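Local atomic coordinates of CghA (Chaetomium globosum, PDB entry 6KBC), a protein that belongs to the calycin clan of beta-barrel-like folds and is built from two successive strand-rich domains, with a ligand bound in a pocket of the structure. Residues A[10-16]-A[73-77]; A[27-31]-A[108-112]; A[85-91]-A[197-201]; A[141-146]-A[158-162]; A[302-308]-A[324-330]. All coordinates share one frame; numbering follows the deposited sequence.

Interaction 1. Residues A[10-16]-A[73-77]; sequences LQGDQFL and APASF
Phe15 and Phe77 make the heart of this contact. The tip of Phe77 points into the ring of Phe15, with Phe77 CZ 3.6 Å above the Phe15 plane and over its centre, and the two planes are turned 48° apart. That is an oblique meeting, neither a stack nor a T. The same Phe77 CZ meets Leu10 CB at 3.4 Å, and Leu10 CD2 lies 3.7 Å from Phe77 CE1, so the end of the Phe77 ring touches an aromatic face and, at about a right angle to that, an aliphatic chain. Around the rim of Phe15 lie polar atoms: Ser76 OG is 3.6 Å from Phe15 CE1, and Pro74 O is 3.7 Å from Phe15 CZ. Leu16 CD2 packs on Ala73 CB at 3.9 Å.

Phe15 CG sits between the backbone N and the carbonyl carbon (chi1 60°), which swings the ring across to the 73-77 loop. That loop is shaped by the cis peptide before Pro74 and by an inverse gamma turn centred on Ala75. Ser76 OG is hydrogen-bonded to Asp69 O.

Leu10 and Phe77 both lean on Arg68 of strand 60-69. Leu10, at the end of strand 6-10, is hydrogen-bonded through its backbone to Ser100, and Phe77, opening strand 77-85, likewise to Val97. The cluster packs the loop after strand 6-10 against the connection between strands 60-69 and 77-85.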
# COMPACT_ATOMS: atom_id res chain seq x y z
N LEU A 10 9.13 -13.03 -16.81
CA LEU A 10 9.74 -11.87 -17.43
C LEU A 10 11.20 -11.85 -17.03
O LEU A 10 11.53 -11.79 -15.85
CB LEU A 10 9.03 -10.57 -17.00
CG LEU A 10 7.60 -10.29 -17.48
CD1 LEU A 10 6.62 -11.26 -16.91
CD2 LEU A 10 7.21 -8.89 -17.03
N GLN A 11 12.07 -11.90 -18.04
CA GLN A 11 13.50 -12.12 -17.86
C GLN A 11 14.22 -11.60 -19.09
O GLN A 11 13.60 -11.33 -20.12
CB GLN A 11 13.81 -13.60 -17.68
CG GLN A 11 13.57 -14.36 -18.97
CD GLN A 11 13.73 -15.85 -18.81
OE1 GLN A 11 14.01 -16.35 -17.72
NE2 GLN A 11 13.53 -16.58 -19.90
N GLY A 12 15.53 -11.47 -18.97
CA GLY A 12 16.25 -11.09 -20.16
C GLY A 12 16.00 -9.63 -20.51
O GLY A 12 15.68 -8.80 -19.66
N ASP A 13 16.14 -9.32 -21.80
CA ASP A 13 16.08 -7.94 -22.27
C ASP A 13 15.03 -7.74 -23.36
O ASP A 13 15.05 -6.70 -24.03
CB ASP A 13 17.44 -7.48 -22.79
CG ASP A 13 17.84 -8.15 -24.10
OD1 ASP A 13 17.75 -9.39 -24.20
OD2 ASP A 13 18.22 -7.42 -25.03
N GLN A 14 14.12 -8.69 -23.56
CA GLN A 14 13.06 -8.55 -24.55
C GLN A 14 11.69 -8.77 -23.93
O GLN A 14 10.76 -9.20 -24.61
CB GLN A 14 13.27 -9.51 -25.73
CG GLN A 14 14.62 -9.38 -26.43
CD GLN A 14 14.75 -8.10 -27.24
OE1 GLN A 14 15.75 -7.39 -27.16
NE2 GLN A 14 13.73 -7.81 -28.05
N PHE A 15 11.54 -8.46 -22.63
CA PHE A 15 10.27 -8.66 -21.95
C PHE A 15 9.29 -7.51 -22.18
O PHE A 15 8.09 -7.68 -21.95
CB PHE A 15 10.50 -8.85 -20.44
CG PHE A 15 11.18 -7.67 -19.77
CD1 PHE A 15 10.48 -6.51 -19.49
CD2 PHE A 15 12.52 -7.73 -19.44
CE1 PHE A 15 11.10 -5.43 -18.88
CE2 PHE A 15 13.15 -6.65 -18.83
CZ PHE A 15 12.44 -5.50 -18.55
N LEU A 16 9.79 -6.36 -22.60
CA LEU A 16 8.96 -5.17 -22.78
C LEU A 16 8.25 -5.21 -24.12
O LEU A 16 8.83 -5.58 -25.14
CB LEU A 16 9.83 -3.92 -22.68
CG LEU A 16 9.23 -2.60 -22.20
CD1 LEU A 16 8.74 -2.71 -20.77
CD2 LEU A 16 10.28 -1.51 -22.31
N ALA A 73 12.20 0.40 -17.19
CA ALA A 73 13.08 -0.52 -17.88
C ALA A 73 14.37 0.19 -18.30
O ALA A 73 14.37 1.39 -18.59
CB ALA A 73 12.39 -1.14 -19.11
N PRO A 74 15.51 -0.54 -18.33
CA PRO A 74 15.60 -2.00 -18.17
C PRO A 74 15.36 -2.52 -16.75
O PRO A 74 14.95 -3.67 -16.60
CB PRO A 74 17.05 -2.30 -18.60
CG PRO A 74 17.80 -1.07 -18.23
CD PRO A 74 16.84 0.09 -18.44
N ALA A 75 15.57 -1.68 -15.74
CA ALA A 75 15.43 -2.09 -14.34
C ALA A 75 13.95 -2.09 -13.92
O ALA A 75 13.53 -1.38 -13.01
CB ALA A 75 16.26 -1.19 -13.44
N SER A 76 13.17 -2.94 -14.58
CA SER A 76 11.73 -2.95 -14.37
C SER A 76 11.30 -3.75 -13.15
O SER A 76 10.15 -3.60 -12.71
CB SER A 76 11.00 -3.52 -15.59
OG SER A 76 10.97 -2.56 -16.64
N PHE A 77 12.16 -4.62 -12.62
CA PHE A 77 11.76 -5.58 -11.59
C PHE A 77 12.49 -5.26 -10.30
O PHE A 77 13.72 -5.17 -10.27
CB PHE A 77 12.06 -7.01 -12.03
CG PHE A 77 11.59 -7.30 -13.42
CD1 PHE A 77 10.31 -6.96 -13.80
CD2 PHE A 77 12.43 -7.90 -14.34
CE1 PHE A 77 9.86 -7.21 -15.08
CE2 PHE A 77 11.99 -8.15 -15.63
CZ PHE A 77 10.71 -7.80 -16.00

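Interaction 2. Residues A[27-31]-A[108-112]; sequences IPNSG and DVGHG
Ser30 OG gives its hydrogen to Gly110 O across 2.7 Å, arriving in the carbonyl plane on a lone pair. With OG anti to the backbone N of Ser30 (chi1 163°), the hydroxyl faces the turn, and it is also bonded to Asn32 N. Gly110 O takes a second bond from water 1, which at the same time accepts from Gly31 N at 2.7 Å, so one carbonyl is tied to the opposing loop both directly and through solvent.

His111 supplies the other polar link. Its NE2 donates to Asn29 O at 2.9 Å, fairly straight at 152° but tilted somewhat from both the ring and the carbonyl plane. At the far side of the imidazole, ND1 makes a weak bond to Asp108 OD2 at 3.1 Å, which steadies the ring's rotation. With acceptors facing both nitrogens and a carboxylate close by, a protonated ring would probably be favoured.

Packing is lighter. Ile27 CD1 reaches over to Gly110 CA at 4.0 Å and to Val109 CG1 at 4.3 Å. Lys36 also touches Ile27, and Phe34 backs Val109.

Residues 108-111 form a type I beta turn, closed by His111 N on Asp108 O. Gly110 N donates to Asp108 OD1 at 3.1 Å. This is a type I turn overlaid by an Asx turn, set between strands 99-105 and 113-119 and pinned to the long loop that follows strand 6-10.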
# COMPACT_ATOMS: atom_id res chain seq x y z
N ILE A 27 -10.77 -9.32 -12.58
CA ILE A 27 -11.56 -10.49 -12.24
C ILE A 27 -12.36 -10.16 -10.99
O ILE A 27 -11.76 -9.94 -9.93
CB ILE A 27 -10.69 -11.73 -12.02
CG1 ILE A 27 -9.77 -11.95 -13.23
CG2 ILE A 27 -11.56 -12.95 -11.71
CD1 ILE A 27 -8.63 -12.92 -12.97
N PRO A 28 -13.69 -10.13 -11.05
CA PRO A 28 -14.48 -9.90 -9.84
C PRO A 28 -14.23 -10.97 -8.80
O PRO A 28 -13.93 -12.12 -9.11
CB PRO A 28 -15.93 -9.94 -10.34
CG PRO A 28 -15.87 -10.66 -11.65
CD PRO A 28 -14.54 -10.32 -12.24
N ASN A 29 -14.37 -10.56 -7.53
CA ASN A 29 -14.27 -11.45 -6.38
C ASN A 29 -12.97 -12.26 -6.38
O ASN A 29 -12.95 -13.45 -6.05
CB ASN A 29 -15.47 -12.38 -6.29
CG ASN A 29 -15.64 -12.98 -4.93
OD1 ASN A 29 -15.43 -12.30 -3.90
ND2 ASN A 29 -16.00 -14.25 -4.89
N SER A 30 -11.87 -11.62 -6.73
CA SER A 30 -10.58 -12.29 -6.80
C SER A 30 -9.49 -11.36 -6.30
O SER A 30 -9.57 -10.14 -6.46
CB SER A 30 -10.28 -12.75 -8.23
OG SER A 30 -8.92 -13.06 -8.42
N GLY A 31 -8.46 -11.96 -5.70
CA GLY A 31 -7.24 -11.22 -5.41
C GLY A 31 -6.58 -10.65 -6.64
O GLY A 31 -5.79 -9.70 -6.52
N ASP A 108 -8.18 -22.24 -12.08
CA ASP A 108 -8.80 -20.91 -12.07
C ASP A 108 -7.72 -19.85 -11.81
O ASP A 108 -7.20 -19.75 -10.70
CB ASP A 108 -9.89 -20.86 -11.00
CG ASP A 108 -10.75 -19.61 -11.10
OD1 ASP A 108 -10.33 -18.65 -11.78
OD2 ASP A 108 -11.83 -19.60 -10.48
N VAL A 109 -7.43 -19.04 -12.83
CA VAL A 109 -6.34 -18.07 -12.75
C VAL A 109 -6.63 -16.98 -11.72
O VAL A 109 -5.71 -16.24 -11.32
CB VAL A 109 -6.07 -17.44 -14.14
CG1 VAL A 109 -7.27 -16.62 -14.61
CG2 VAL A 109 -4.78 -16.63 -14.15
N GLY A 110 -7.88 -16.85 -11.28
CA GLY A 110 -8.25 -15.88 -10.27
C GLY A 110 -8.31 -16.41 -8.87
O GLY A 110 -8.44 -15.63 -7.93
N HIS A 111 -8.23 -17.74 -8.69
CA HIS A 111 -8.29 -18.36 -7.38
C HIS A 111 -7.34 -19.56 -7.32
O HIS A 111 -7.75 -20.70 -7.17
CB HIS A 111 -9.71 -18.79 -7.02
CG HIS A 111 -10.73 -17.70 -7.17
ND1 HIS A 111 -11.35 -17.41 -8.37
CD2 HIS A 111 -11.24 -16.83 -6.27
CE1 HIS A 111 -12.19 -16.41 -8.20
NE2 HIS A 111 -12.14 -16.04 -6.93
N GLY A 112 -6.05 -19.29 -7.45
CA GLY A 112 -5.05 -20.31 -7.30
C GLY A 112 -3.98 -19.88 -6.32
O GLY A 112 -3.87 -18.71 -5.94
O HOH W 1 -8.73 -14.56 -5.03

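Interaction 3. Residues A[85-91]-A[197-201]; sequences WSDGTVW and TFHID
Phe198 lies between Trp85 and Trp91 and touches both along its length. Its CB starts over a face, 4.1 Å from the centroid of the five-membered ring of Trp91, a CH-pi contact. CG comes next, 3.6 Å from Trp85 CH2. The ortho carbons then part company: Phe198 CD1 is 3.4 Å from Trp85 CZ2, while Phe198 CD2 is 3.4 Å from Trp91 CD2. The meta carbons continue the same division, with Phe198 CE2 at 3.7 Å from Trp91 CE3, and the tip, Phe198 CZ, is 4.2 Å from Trp85 CH2. Two edge-to-face pairs result. The benzo edge of Trp85 meets the face of Phe198 at 81°, and the edge of Phe198 meets the face of Trp91 at 67°. Phe198 CG stands beside its own backbone N (chi1 -60°), which swings the ring between the two indoles.

At its edge Trp91 NE1 donates to His199 O at 3.1 Å, although it approaches from well above the carbonyl plane. Ile200 CD1 lies obliquely against Trp91 CD1. Trp85 NE1 bonds to Arg213 O, and Lys212 makes a cation-pi contact with Trp85 besides a salt bridge to Asp87, whose OD1 closes an Asx turn with Thr89 N.

This is an aromatic cluster whose indole N-H groups are both satisfied by backbone carbonyls, so the large rings can be buried between the hairpin of strands 77-85 and 90-96 and strand 181-200 without leaving those donors unpaired.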
# COMPACT_ATOMS: atom_id res chain seq x y z
N TRP A 85 12.46 0.93 13.08
CA TRP A 85 12.50 0.46 14.46
C TRP A 85 12.24 1.65 15.38
O TRP A 85 12.65 2.77 15.09
CB TRP A 85 13.88 -0.11 14.83
CG TRP A 85 14.26 -1.42 14.21
CD1 TRP A 85 14.29 -2.65 14.82
CD2 TRP A 85 14.71 -1.63 12.86
NE1 TRP A 85 14.71 -3.61 13.93
CE2 TRP A 85 14.99 -3.01 12.73
CE3 TRP A 85 14.90 -0.79 11.75
CZ2 TRP A 85 15.44 -3.57 11.53
CZ3 TRP A 85 15.35 -1.35 10.57
CH2 TRP A 85 15.61 -2.73 10.46
N SER A 86 11.60 1.37 16.52
CA SER A 86 11.26 2.44 17.46
C SER A 86 12.49 3.20 17.94
O SER A 86 12.37 4.35 18.37
CB SER A 86 10.51 1.87 18.66
OG SER A 86 11.27 0.84 19.29
N ASP A 87 13.68 2.59 17.88
CA ASP A 87 14.88 3.29 18.34
C ASP A 87 15.39 4.32 17.34
O ASP A 87 16.41 4.96 17.61
CB ASP A 87 16.00 2.30 18.69
CG ASP A 87 16.62 1.61 17.47
OD1 ASP A 87 16.22 1.87 16.31
OD2 ASP A 87 17.53 0.78 17.68
N GLY A 88 14.70 4.51 16.21
CA GLY A 88 15.08 5.48 15.21
C GLY A 88 15.70 4.89 13.97
O GLY A 88 15.75 5.56 12.93
N THR A 89 16.14 3.63 14.03
CA THR A 89 16.73 3.02 12.85
C THR A 89 15.70 2.90 11.74
O THR A 89 14.56 2.50 11.97
CB THR A 89 17.30 1.64 13.17
OG1 THR A 89 18.09 1.69 14.35
CG2 THR A 89 18.15 1.16 12.01
N VAL A 90 16.11 3.26 10.53
CA VAL A 90 15.30 2.99 9.35
C VAL A 90 16.22 2.34 8.32
O VAL A 90 17.43 2.54 8.32
CB VAL A 90 14.63 4.26 8.79
CG1 VAL A 90 13.69 4.87 9.84
CG2 VAL A 90 15.69 5.26 8.34
N TRP A 91 15.61 1.55 7.45
CA TRP A 91 16.35 0.77 6.47
C TRP A 91 15.51 0.73 5.21
O TRP A 91 14.37 0.26 5.23
CB TRP A 91 16.62 -0.64 7.00
CG TRP A 91 17.57 -1.47 6.19
CD1 TRP A 91 18.90 -1.65 6.42
CD2 TRP A 91 17.25 -2.26 5.03
NE1 TRP A 91 19.43 -2.50 5.48
CE2 TRP A 91 18.44 -2.89 4.62
CE3 TRP A 91 16.07 -2.49 4.31
CZ2 TRP A 91 18.48 -3.74 3.51
CZ3 TRP A 91 16.12 -3.34 3.22
CH2 TRP A 91 17.32 -3.96 2.83
N THR A 197 16.51 -10.19 9.26
CA THR A 197 17.83 -9.70 9.61
C THR A 197 18.28 -8.72 8.54
O THR A 197 18.28 -9.06 7.35
CB THR A 197 18.84 -10.85 9.75
OG1 THR A 197 18.34 -11.78 10.71
CG2 THR A 197 20.19 -10.32 10.23
N PHE A 198 18.62 -7.51 8.97
CA PHE A 198 19.05 -6.43 8.09
C PHE A 198 20.51 -6.12 8.35
O PHE A 198 20.96 -6.08 9.50
CB PHE A 198 18.25 -5.15 8.34
CG PHE A 198 16.77 -5.28 8.13
CD1 PHE A 198 15.97 -5.86 9.09
CD2 PHE A 198 16.16 -4.77 6.99
CE1 PHE A 198 14.60 -5.96 8.92
CE2 PHE A 198 14.80 -4.87 6.80
CZ PHE A 198 14.02 -5.47 7.77
N HIS A 199 21.25 -5.89 7.28
CA HIS A 199 22.65 -5.49 7.40
C HIS A 199 22.71 -3.97 7.32
O HIS A 199 22.27 -3.37 6.33
CB HIS A 199 23.50 -6.18 6.33
CG HIS A 199 23.45 -7.69 6.43
ND1 HIS A 199 22.33 -8.43 6.10
CD2 HIS A 199 24.37 -8.58 6.87
CE1 HIS A 199 22.57 -9.71 6.31
NE2 HIS A 199 23.80 -9.83 6.77
N ILE A 200 23.20 -3.35 8.38
CA ILE A 200 23.29 -1.86 8.46
C ILE A 200 24.71 -1.44 8.11
O ILE A 200 25.64 -1.95 8.72
CB ILE A 200 22.93 -1.41 9.89
CG1 ILE A 200 21.75 -2.20 10.48
CG2 ILE A 200 22.71 0.09 9.95
CD1 ILE A 200 20.41 -1.81 9.93
N ASP A 201 24.85 -0.52 7.15
CA ASP A 201 26.20 -0.02 6.77
C ASP A 201 26.84 0.70 7.96
O ASP A 201 26.36 1.78 8.30
CB ASP A 201 26.12 0.84 5.51
CG ASP A 201 25.80 0.05 4.26
OD1 ASP A 201 25.29 -1.08 4.39
OD2 ASP A 201 26.06 0.57 3.16

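Interaction 4. Residues A[141-146]-A[158-162]; sequences LSTTTV and LTHRS
His160 and Thr144 face each other on the buried side of this strand pair. One face of the imidazole carries Leu158 CD2, 3.6 Å above the ring plane and offset toward the rim, while Thr144 CG2 sits in plane at the edge. Thr144 OG1 lies obliquely to the ring and takes a weak, strongly bent bond from His160 ND1 at 2.8 Å, with only 115° at the hydrogen. The firmer anchor is at NE2, which bonds to Asp52 O, so the ring is held mainly through that nitrogen. Thr144 OG1 is set between the backbone N and the carbonyl carbon (chi1 77°), which puts the hydroxyl on the His160 side.

On the other face, Thr143 and Arg161 run side by side, with Thr143 CG2 3.8 Å from Arg161 CD and oblique to the guanidinium. Thr145 and Thr159 share this more exposed side, where Thr159 OG1 bonds to Thr193 OG1.

The backbone ladder is regular. Val146 and Leu158 exchange two bonds, with Val146 N to Leu158 O at 2.8 Å and Leu158 N to Val146 O also 2.8 Å, and their CB atoms pack 4.0 Å apart. Thr144 and His160 form the next hydrogen-bonded pair, and Ser162 N reaches Ser142 O at 2.8 Å beyond it.

Phe51 touches Thr144, Val146 and His160 from strand 46-54, and Phe62 packs on Leu158. Segments 143-146 and 158-162 run at 174°, part of the antiparallel hairpin 143-150/154-162, consistent with the meandering antiparallel strands of calycin barrels.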
# COMPACT_ATOMS: atom_id res chain seq x y z
N LEU A 141 -6.55 -17.10 -0.02
CA LEU A 141 -6.09 -15.82 0.54
C LEU A 141 -6.00 -15.86 2.06
O LEU A 141 -6.07 -14.82 2.73
CB LEU A 141 -7.00 -14.67 0.10
CG LEU A 141 -7.10 -14.44 -1.41
CD1 LEU A 141 -8.06 -13.29 -1.71
CD2 LEU A 141 -5.75 -14.19 -2.05
N SER A 142 -5.84 -17.05 2.64
CA SER A 142 -5.85 -17.13 4.09
C SER A 142 -4.49 -16.79 4.68
O SER A 142 -4.42 -16.40 5.85
CB SER A 142 -6.28 -18.54 4.53
OG SER A 142 -5.34 -19.47 4.03
N THR A 143 -3.42 -16.95 3.91
CA THR A 143 -2.07 -16.78 4.43
C THR A 143 -1.17 -16.28 3.32
O THR A 143 -1.44 -16.48 2.13
CB THR A 143 -1.47 -18.11 4.96
OG1 THR A 143 -1.12 -18.93 3.84
CG2 THR A 143 -2.43 -18.86 5.86
N THR A 144 -0.08 -15.62 3.72
CA THR A 144 0.98 -15.24 2.82
C THR A 144 2.31 -15.59 3.46
O THR A 144 2.42 -15.69 4.69
CB THR A 144 1.03 -13.73 2.49
OG1 THR A 144 1.60 -13.02 3.60
CG2 THR A 144 -0.33 -13.19 2.22
N THR A 145 3.32 -15.72 2.62
CA THR A 145 4.69 -15.82 3.08
C THR A 145 5.56 -15.00 2.14
O THR A 145 5.46 -15.14 0.92
CB THR A 145 5.17 -17.28 3.13
OG1 THR A 145 4.30 -18.01 3.99
CG2 THR A 145 6.58 -17.35 3.68
N VAL A 146 6.40 -14.15 2.71
CA VAL A 146 7.36 -13.37 1.96
C VAL A 146 8.73 -13.74 2.50
O VAL A 146 8.94 -13.73 3.71
CB VAL A 146 7.10 -11.86 2.10
CG1 VAL A 146 8.10 -11.08 1.30
CG2 VAL A 146 5.67 -11.56 1.68
N LEU A 158 8.41 -12.78 6.31
CA LEU A 158 7.19 -12.13 6.75
C LEU A 158 6.06 -13.09 6.46
O LEU A 158 6.04 -13.73 5.41
CB LEU A 158 6.94 -10.81 5.99
CG LEU A 158 5.74 -9.99 6.44
CD1 LEU A 158 5.98 -8.50 6.26
CD2 LEU A 158 4.53 -10.43 5.61
N THR A 159 5.09 -13.16 7.36
CA THR A 159 3.92 -13.97 7.08
C THR A 159 2.67 -13.23 7.53
O THR A 159 2.70 -12.43 8.46
CB THR A 159 3.95 -15.35 7.77
OG1 THR A 159 3.66 -15.20 9.17
CG2 THR A 159 5.29 -16.03 7.58
N HIS A 160 1.58 -13.51 6.83
CA HIS A 160 0.26 -13.01 7.16
C HIS A 160 -0.65 -14.19 7.45
O HIS A 160 -0.61 -15.19 6.74
CB HIS A 160 -0.35 -12.21 6.01
CG HIS A 160 0.34 -10.91 5.73
ND1 HIS A 160 0.70 -10.51 4.46
CD2 HIS A 160 0.65 -9.88 6.55
CE1 HIS A 160 1.24 -9.31 4.51
NE2 HIS A 160 1.23 -8.90 5.77
N ARG A 161 -1.51 -14.03 8.44
CA ARG A 161 -2.62 -14.93 8.71
C ARG A 161 -3.85 -14.05 8.60
O ARG A 161 -4.12 -13.26 9.51
CB ARG A 161 -2.52 -15.54 10.11
CG ARG A 161 -1.37 -16.50 10.26
CD ARG A 161 -1.07 -17.23 8.96
NE ARG A 161 0.17 -18.01 9.02
CZ ARG A 161 0.24 -19.32 9.22
NH1 ARG A 161 -0.88 -20.01 9.43
NH2 ARG A 161 1.42 -19.93 9.23
N SER A 162 -4.60 -14.18 7.50
CA SER A 162 -5.71 -13.27 7.27
C SER A 162 -6.72 -13.36 8.39
O SER A 162 -7.04 -14.45 8.88
CB SER A 162 -6.39 -13.58 5.93
OG SER A 162 -7.49 -12.72 5.75

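Interaction 5. Residues A[302-308]-A[324-330]; sequences AVRTEKL and GYRLEFR
Arg304, Arg326 and Leu308 carry much of this strand pairing. Arg304 grips Glu328 side-on, with Arg304 NE to Glu328 OE2 at 3.1 Å and Arg304 NH2 to Glu328 OE1 also 3.1 Å. The oxygens lie close to the guanidinium plane, but the carboxylate is turned 73° to it, so both are met from above. Arg304 NH1 meets Glu306 OE2 at 2.9 Å and also Pro291 O. Glu328 OE2 is shared with Arg330, whose NE and NH2 both bond to it, a crowd of donors that probably keeps the carboxylate ionised.

Leu308 CD2 lies over one face of the Arg326 guanidinium, 3.7 Å above its centre. Arg326 NH1 donates to water 2 at 3.1 Å, which also links Arg304 NH2 and Glu306 OE2, while Arg326 NE forms a salt bridge to Asp342.

On the opposite face Val303 CG2 sits 3.7 Å from the centroid of the Phe329 ring, a CH-pi contact; further along, Lys307 NZ bonds to Tyr325 OH at 2.8 Å and forms salt bridges to Asp320 and Asp241.

Antiparallel strands at 150°, with a salt-bridge network beside Arg304 and Glu328 and ring packing beneath Val303, fit a twisted calycin-type sheet in the C-terminal domain.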
# COMPACT_ATOMS: atom_id res chain seq x y z
N ALA A 302 -17.89 6.93 2.11
CA ALA A 302 -16.88 7.84 1.60
C ALA A 302 -15.82 8.03 2.67
O ALA A 302 -16.03 7.72 3.85
CB ALA A 302 -17.50 9.18 1.19
N VAL A 303 -14.66 8.51 2.24
CA VAL A 303 -13.64 8.93 3.17
C VAL A 303 -13.17 10.31 2.73
O VAL A 303 -13.12 10.61 1.53
CB VAL A 303 -12.47 7.93 3.25
CG1 VAL A 303 -11.71 7.85 1.95
CG2 VAL A 303 -11.54 8.32 4.41
N ARG A 304 -12.90 11.16 3.71
CA ARG A 304 -12.25 12.45 3.48
C ARG A 304 -10.86 12.38 4.08
O ARG A 304 -10.69 12.01 5.25
CB ARG A 304 -13.08 13.56 4.13
CG ARG A 304 -12.50 14.97 3.94
CD ARG A 304 -13.46 15.94 4.54
NE ARG A 304 -13.66 15.74 5.98
CZ ARG A 304 -12.88 16.28 6.92
NH1 ARG A 304 -11.86 17.04 6.56
NH2 ARG A 304 -13.13 16.07 8.20
N THR A 305 -9.85 12.69 3.27
CA THR A 305 -8.47 12.78 3.73
C THR A 305 -8.09 14.25 3.80
O THR A 305 -8.21 14.96 2.79
CB THR A 305 -7.53 12.05 2.77
OG1 THR A 305 -7.56 12.72 1.50
CG2 THR A 305 -7.95 10.56 2.62
N GLU A 306 -7.63 14.72 4.96
CA GLU A 306 -7.30 16.15 5.11
C GLU A 306 -5.94 16.28 5.75
O GLU A 306 -5.70 15.75 6.84
CB GLU A 306 -8.35 16.89 5.95
CG GLU A 306 -7.90 18.30 6.29
CD GLU A 306 -8.93 19.10 7.08
OE1 GLU A 306 -8.97 20.33 6.90
OE2 GLU A 306 -9.73 18.49 7.82
N LYS A 307 -5.04 16.97 5.06
CA LYS A 307 -3.73 17.25 5.64
C LYS A 307 -3.90 18.08 6.91
O LYS A 307 -4.67 19.04 6.93
CB LYS A 307 -2.85 18.00 4.63
CG LYS A 307 -2.46 17.20 3.39
CD LYS A 307 -2.05 18.17 2.26
CE LYS A 307 -2.06 17.48 0.91
NZ LYS A 307 -0.99 16.43 0.86
N LEU A 308 -3.20 17.67 7.97
CA LEU A 308 -3.22 18.36 9.26
C LEU A 308 -1.95 19.18 9.39
O LEU A 308 -0.87 18.69 9.06
CB LEU A 308 -3.31 17.37 10.41
CG LEU A 308 -4.62 16.59 10.55
CD1 LEU A 308 -4.51 15.60 11.68
CD2 LEU A 308 -5.79 17.52 10.80
N GLY A 324 0.44 15.38 9.84
CA GLY A 324 -0.33 14.15 9.80
C GLY A 324 -1.51 14.32 8.87
O GLY A 324 -1.57 15.27 8.09
N TYR A 325 -2.45 13.40 8.99
CA TYR A 325 -3.64 13.40 8.17
C TYR A 325 -4.84 13.13 9.07
O TYR A 325 -4.75 12.33 10.00
CB TYR A 325 -3.58 12.33 7.08
CG TYR A 325 -3.10 12.81 5.73
CD1 TYR A 325 -3.99 13.36 4.81
CD2 TYR A 325 -1.77 12.66 5.35
CE1 TYR A 325 -3.56 13.79 3.56
CE2 TYR A 325 -1.32 13.07 4.11
CZ TYR A 325 -2.23 13.62 3.22
OH TYR A 325 -1.79 14.04 1.97
N ARG A 326 -5.95 13.78 8.76
CA ARG A 326 -7.23 13.40 9.32
C ARG A 326 -7.94 12.52 8.31
O ARG A 326 -7.94 12.83 7.11
CB ARG A 326 -8.08 14.63 9.65
CG ARG A 326 -9.49 14.31 10.12
CD ARG A 326 -10.09 15.54 10.81
NE ARG A 326 -9.29 15.86 11.98
CZ ARG A 326 -9.15 17.08 12.51
NH1 ARG A 326 -9.79 18.12 11.98
NH2 ARG A 326 -8.37 17.24 13.57
N LEU A 327 -8.51 11.41 8.78
CA LEU A 327 -9.35 10.52 7.99
C LEU A 327 -10.74 10.55 8.57
O LEU A 327 -10.95 10.15 9.72
CB LEU A 327 -8.85 9.07 8.01
CG LEU A 327 -7.47 8.77 7.44
CD1 LEU A 327 -7.25 7.25 7.49
CD2 LEU A 327 -7.37 9.32 6.04
N GLU A 328 -11.71 10.98 7.77
CA GLU A 328 -13.10 10.98 8.19
C GLU A 328 -13.84 10.00 7.30
O GLU A 328 -14.00 10.25 6.10
CB GLU A 328 -13.70 12.38 8.09
CG GLU A 328 -15.18 12.45 8.40
CD GLU A 328 -15.74 13.73 7.82
OE1 GLU A 328 -15.92 14.68 8.59
OE2 GLU A 328 -15.96 13.78 6.59
N PHE A 329 -14.28 8.89 7.87
CA PHE A 329 -15.06 7.91 7.12
C PHE A 329 -16.54 8.18 7.32
O PHE A 329 -16.96 8.53 8.42
CB PHE A 329 -14.74 6.48 7.57
CG PHE A 329 -13.42 5.97 7.09
CD1 PHE A 329 -13.33 5.31 5.88
CD2 PHE A 329 -12.27 6.16 7.85
CE1 PHE A 329 -12.10 4.82 5.44
CE2 PHE A 329 -11.05 5.68 7.42
CZ PHE A 329 -10.97 5.00 6.21
N ARG A 330 -17.32 8.01 6.26
CA ARG A 330 -18.76 8.12 6.36
C ARG A 330 -19.40 6.82 5.90
O ARG A 330 -18.93 6.18 4.96
CB ARG A 330 -19.30 9.27 5.51
CG ARG A 330 -18.64 10.57 5.82
CD ARG A 330 -19.44 11.74 5.26
NE ARG A 330 -18.65 12.94 5.37
CZ ARG A 330 -18.98 14.11 4.84
NH1 ARG A 330 -20.13 14.24 4.17
NH2 ARG A 330 -18.14 15.15 4.98
O HOH W 2 -11.85 18.35 9.63

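Interactions 1 to 4 belong to the N-terminal domain and interaction 5 to the C-terminal one. Interactions 2 and 4 touch directly, Leu141 CD1 lying 4.2 Å from Gly31 N, so the 27-31 loop packs on a residue leading into the hairpin. Interaction 4 is nested in the loop that interaction 3 closes; their strands 154-162 and 181-200 are neighbours, with nearest atoms about 9 Å apart. Interaction 5 lies across the chain's centre from interactions 1 and 4, with centres about 39 and 29 Å away. Around the bound WK1, the side chain of Trp91 is about 9 Å away, Tyr325 about 11 Å, and Leu158 and Ser76 each about 13 Å.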